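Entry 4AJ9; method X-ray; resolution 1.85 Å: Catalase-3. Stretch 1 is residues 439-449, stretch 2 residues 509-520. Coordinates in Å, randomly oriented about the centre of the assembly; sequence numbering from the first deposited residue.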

# COMPACT_ATOMS: atom_id res chain seq x y z
N ASP C 439 -36.98 -5.75 -19.51
CA ASP C 439 -37.32 -4.51 -20.21
C ASP C 439 -38.25 -3.49 -19.52
O ASP C 439 -38.24 -2.31 -19.88
CB ASP C 439 -37.88 -4.82 -21.61
CG ASP C 439 -36.80 -5.18 -22.61
OD1 ASP C 439 -35.61 -5.12 -22.25
OD2 ASP C 439 -37.15 -5.51 -23.77
N ASP C 440 -39.07 -3.94 -18.57
CA ASP C 440 -40.11 -3.07 -18.00
C ASP C 440 -39.59 -2.26 -16.81
O ASP C 440 -39.30 -2.81 -15.76
CB ASP C 440 -41.33 -3.90 -17.58
CG ASP C 440 -42.47 -3.04 -17.04
OD1 ASP C 440 -42.21 -2.02 -16.36
OD2 ASP C 440 -43.64 -3.40 -17.28
N HIS C 441 -39.50 -0.94 -16.98
CA HIS C 441 -38.89 -0.09 -15.96
C HIS C 441 -39.86 0.78 -15.19
O HIS C 441 -39.44 1.53 -14.30
CB HIS C 441 -37.82 0.80 -16.61
CG HIS C 441 -36.83 0.06 -17.43
ND1 HIS C 441 -36.09 -1.00 -16.94
CD2 HIS C 441 -36.44 0.21 -18.72
CE1 HIS C 441 -35.29 -1.46 -17.88
NE2 HIS C 441 -35.48 -0.74 -18.97
N TYR C 442 -41.16 0.67 -15.49
CA TYR C 442 -42.13 1.64 -15.00
C TYR C 442 -43.27 1.03 -14.19
O TYR C 442 -43.84 1.68 -13.31
CB TYR C 442 -42.70 2.42 -16.19
CG TYR C 442 -41.62 3.01 -17.07
CD1 TYR C 442 -41.02 4.22 -16.74
CD2 TYR C 442 -41.21 2.37 -18.23
CE1 TYR C 442 -40.04 4.78 -17.55
CE2 TYR C 442 -40.21 2.91 -19.04
CZ TYR C 442 -39.64 4.12 -18.70
OH TYR C 442 -38.67 4.66 -19.51
N THR C 443 -43.60 -0.22 -14.49
CA THR C 443 -44.73 -0.87 -13.84
C THR C 443 -44.58 -0.91 -12.32
O THR C 443 -45.51 -0.56 -11.59
CB THR C 443 -44.99 -2.28 -14.42
OG1 THR C 443 -45.37 -2.16 -15.80
CG2 THR C 443 -46.09 -2.98 -13.65
N GLN C 444 -43.41 -1.32 -11.83
CA GLN C 444 -43.27 -1.41 -10.39
C GLN C 444 -43.11 -0.08 -9.66
O GLN C 444 -43.61 0.07 -8.55
CB GLN C 444 -42.23 -2.45 -9.98
CG GLN C 444 -42.73 -3.85 -10.23
CD GLN C 444 -42.06 -4.88 -9.36
OE1 GLN C 444 -41.10 -4.57 -8.63
NE2 GLN C 444 -42.54 -6.10 -9.43
N PRO C 445 -42.41 0.89 -10.26
CA PRO C 445 -42.46 2.20 -9.63
C PRO C 445 -43.91 2.65 -9.46
O PRO C 445 -44.27 3.16 -8.39
CB PRO C 445 -41.73 3.10 -10.62
CG PRO C 445 -40.72 2.19 -11.25
CD PRO C 445 -41.43 0.84 -11.37
N ARG C 446 -44.73 2.45 -10.48
CA ARG C 446 -46.16 2.74 -10.35
C ARG C 446 -46.82 1.92 -9.23
O ARG C 446 -47.53 2.47 -8.40
CB ARG C 446 -46.88 2.53 -11.68
CG ARG C 446 -48.38 2.82 -11.61
CD ARG C 446 -48.65 4.24 -11.14
NE ARG C 446 -50.09 4.51 -11.13
CZ ARG C 446 -50.76 5.02 -12.15
NH1 ARG C 446 -50.12 5.35 -13.27
NH2 ARG C 446 -52.07 5.22 -12.05
N LEU C 447 -46.55 0.62 -9.21
CA LEU C 447 -47.06 -0.24 -8.14
C LEU C 447 -46.72 0.31 -6.76
O LEU C 447 -47.56 0.31 -5.85
CB LEU C 447 -46.49 -1.66 -8.29
CG LEU C 447 -46.85 -2.70 -7.22
CD1 LEU C 447 -48.35 -3.00 -7.23
CD2 LEU C 447 -46.05 -3.99 -7.41
N PHE C 448 -45.49 0.77 -6.59
CA PHE C 448 -45.04 1.27 -5.30
C PHE C 448 -45.76 2.56 -4.92
O PHE C 448 -46.30 2.69 -3.82
CB PHE C 448 -43.52 1.47 -5.31
CG PHE C 448 -42.99 2.19 -4.11
CD1 PHE C 448 -42.87 1.53 -2.90
CD2 PHE C 448 -42.60 3.52 -4.21
CE1 PHE C 448 -42.37 2.19 -1.78
CE2 PHE C 448 -42.10 4.19 -3.11
CZ PHE C 448 -41.99 3.53 -1.89
N PHE C 449 -45.79 3.50 -5.85
CA PHE C 449 -46.49 4.76 -5.61
C PHE C 449 -47.97 4.53 -5.28
O PHE C 449 -48.51 5.14 -4.34
CB PHE C 449 -46.32 5.69 -6.81
CG PHE C 449 -46.92 7.05 -6.59
CD1 PHE C 449 -46.21 8.04 -5.94
CD2 PHE C 449 -48.21 7.33 -7.03
CE1 PHE C 449 -46.77 9.30 -5.73
CE2 PHE C 449 -48.77 8.59 -6.82
CZ PHE C 449 -48.05 9.57 -6.18
N THR C 509 -48.96 3.45 -21.45
CA THR C 509 -48.43 2.11 -21.68
C THR C 509 -48.26 1.32 -20.38
O THR C 509 -48.71 0.17 -20.26
CB THR C 509 -47.08 2.17 -22.43
OG1 THR C 509 -47.24 2.95 -23.62
CG2 THR C 509 -46.58 0.76 -22.79
N TYR C 510 -47.65 1.94 -19.38
CA TYR C 510 -47.36 1.23 -18.15
C TYR C 510 -48.30 1.57 -16.97
O TYR C 510 -48.17 1.00 -15.91
CB TYR C 510 -45.88 1.43 -17.76
CG TYR C 510 -44.90 0.92 -18.80
CD1 TYR C 510 -44.44 -0.39 -18.77
CD2 TYR C 510 -44.42 1.75 -19.80
CE1 TYR C 510 -43.55 -0.86 -19.71
CE2 TYR C 510 -43.54 1.29 -20.76
CZ TYR C 510 -43.10 -0.02 -20.71
OH TYR C 510 -42.21 -0.49 -21.65
N TYR C 511 -49.25 2.48 -17.17
CA TYR C 511 -50.14 2.87 -16.07
C TYR C 511 -50.97 1.67 -15.60
O TYR C 511 -51.36 0.82 -16.38
CB TYR C 511 -51.11 3.98 -16.49
CG TYR C 511 -50.49 5.29 -16.93
CD1 TYR C 511 -49.13 5.57 -16.75
CD2 TYR C 511 -51.28 6.27 -17.51
CE1 TYR C 511 -48.59 6.77 -17.17
CE2 TYR C 511 -50.75 7.48 -17.92
CZ TYR C 511 -49.41 7.73 -17.76
OH TYR C 511 -48.90 8.94 -18.18
N HIS C 512 -51.25 1.62 -14.30
CA HIS C 512 -52.11 0.58 -13.75
C HIS C 512 -52.50 1.03 -12.35
O HIS C 512 -51.94 2.00 -11.84
CB HIS C 512 -51.39 -0.76 -13.70
CG HIS C 512 -50.28 -0.83 -12.70
ND1 HIS C 512 -50.49 -1.14 -11.37
CD2 HIS C 512 -48.95 -0.63 -12.83
CE1 HIS C 512 -49.34 -1.12 -10.73
NE2 HIS C 512 -48.38 -0.82 -11.59
N ASN C 513 -53.46 0.34 -11.74
CA ASN C 513 -53.97 0.71 -10.42
C ASN C 513 -53.68 -0.33 -9.34
O ASN C 513 -54.28 -0.29 -8.27
CB ASN C 513 -55.48 0.92 -10.49
CG ASN C 513 -55.88 1.88 -11.59
OD1 ASN C 513 -55.28 2.94 -11.74
ND2 ASN C 513 -56.86 1.49 -12.39
N ASN C 514 -52.79 -1.26 -9.63
CA ASN C 514 -52.49 -2.31 -8.66
C ASN C 514 -51.80 -1.78 -7.39
O ASN C 514 -51.05 -0.81 -7.43
CB ASN C 514 -51.68 -3.43 -9.31
CG ASN C 514 -52.50 -4.22 -10.32
OD1 ASN C 514 -53.61 -4.66 -10.01
ND2 ASN C 514 -51.98 -4.39 -11.52
N VAL C 515 -52.09 -2.42 -6.26
CA VAL C 515 -51.49 -2.05 -4.99
C VAL C 515 -50.92 -3.30 -4.35
O VAL C 515 -51.36 -4.41 -4.64
CB VAL C 515 -52.52 -1.44 -4.04
CG1 VAL C 515 -53.10 -0.16 -4.63
CG2 VAL C 515 -53.62 -2.45 -3.77
N THR C 516 -49.94 -3.13 -3.47
CA THR C 516 -49.37 -4.26 -2.75
C THR C 516 -49.07 -3.85 -1.31
O THR C 516 -48.84 -2.68 -1.03
CB THR C 516 -48.08 -4.78 -3.42
OG1 THR C 516 -47.64 -5.96 -2.74
CG2 THR C 516 -46.97 -3.73 -3.40
N ARG C 517 -49.11 -4.81 -0.40
CA ARG C 517 -48.91 -4.53 1.02
C ARG C 517 -47.44 -4.50 1.39
O ARG C 517 -46.59 -4.99 0.65
CB ARG C 517 -49.60 -5.59 1.88
CG ARG C 517 -48.94 -6.98 1.81
CD ARG C 517 -49.60 -7.94 2.80
NE ARG C 517 -48.99 -9.26 2.84
CZ ARG C 517 -49.57 -10.37 2.37
NH1 ARG C 517 -50.77 -10.30 1.81
NH2 ARG C 517 -48.94 -11.54 2.45
N GLY C 518 -47.15 -3.93 2.55
CA GLY C 518 -45.82 -4.05 3.11
C GLY C 518 -44.79 -3.05 2.63
O GLY C 518 -43.62 -3.19 2.96
N VAL C 519 -45.21 -2.03 1.88
CA VAL C 519 -44.23 -1.06 1.39
C VAL C 519 -44.42 0.33 2.01
O VAL C 519 -43.54 1.20 1.91
CB VAL C 519 -44.19 -0.99 -0.16
CG1 VAL C 519 -43.82 -2.36 -0.74
CG2 VAL C 519 -45.50 -0.53 -0.71
N SER C 520 -45.57 0.54 2.64
CA SER C 520 -45.87 1.81 3.31
C SER C 520 -45.23 1.91 4.70
O SER C 520 -45.09 0.91 5.41
CB SER C 520 -47.38 2.02 3.41
OG SER C 520 -47.70 3.09 4.29
O HOH W 1 -39.67 -0.20 -20.07
O HOH W 2 -48.05 -2.15 -16.18
O HOH W 3 -53.74 4.30 -9.77

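A segment without regular secondary structure, 509-520, runs alongside the opening turns of a helix that begins at Thr 443, with Tyr 442 at the N-cap position. The nearest CA pairs, Thr 443 with Tyr 510 and then Leu 447 with Val 515, advance together, so both stretches run the same way. Three residues, Tyr 510, Arg 446 and Leu 447, cover the most surface, and His 512, nearly as large a contributor, packs against both Arg 446 and Leu 447.

Tyr 510 lies against the helix start. One face of its ring receives Tyr 442, CD2 of Tyr 442 lying 3.6 Å from CE2 of Tyr 510, with the two planes at 45°. Its edge meets a polar cluster: Asp 440 OD1 accepts from the backbone N of Thr 443 (2.9 Å), while Asp 440 OD2 accepts from Thr 443 OG1 (2.6 Å). Waters extend the polar contact, one joining Thr 443 OG1 to the Tyr 510 carbonyl, another linking Tyr 510 OH to Asp 439 O and His 441 N.

The sole direct hydrogen bond between the stretches runs from His 512 NE2 to Thr 443 O (2.9 Å, 161°). That carbonyl also accepts from Leu 447 N within the helix, so the imidazole adds to helical bonding without replacing it. Asn 514 N donates to His 512 ND1 (2.9 Å), leaving both ring nitrogens engaged.

Arg 446 works mainly through packing here. Its CG sits over the imidazole face of His 512, 3.9 Å from the ring centroid, and the guanidinium lays a face on His 512 O without hydrogen bonding to it. A water bridges Arg 446 NH2 to Asn 513 OD1.

Leu 447 continues the packing: CD1 rests against the backbone at Asn 514 O, 3.5 Å away, a contact without hydrogen bonding, and the apolar part is CG of Leu 447 meeting CG2 of Thr 516 at 4.0 Å. Farther along, Val 519 CB abuts the Phe 448 ring edge at CD1 (3.9 Å).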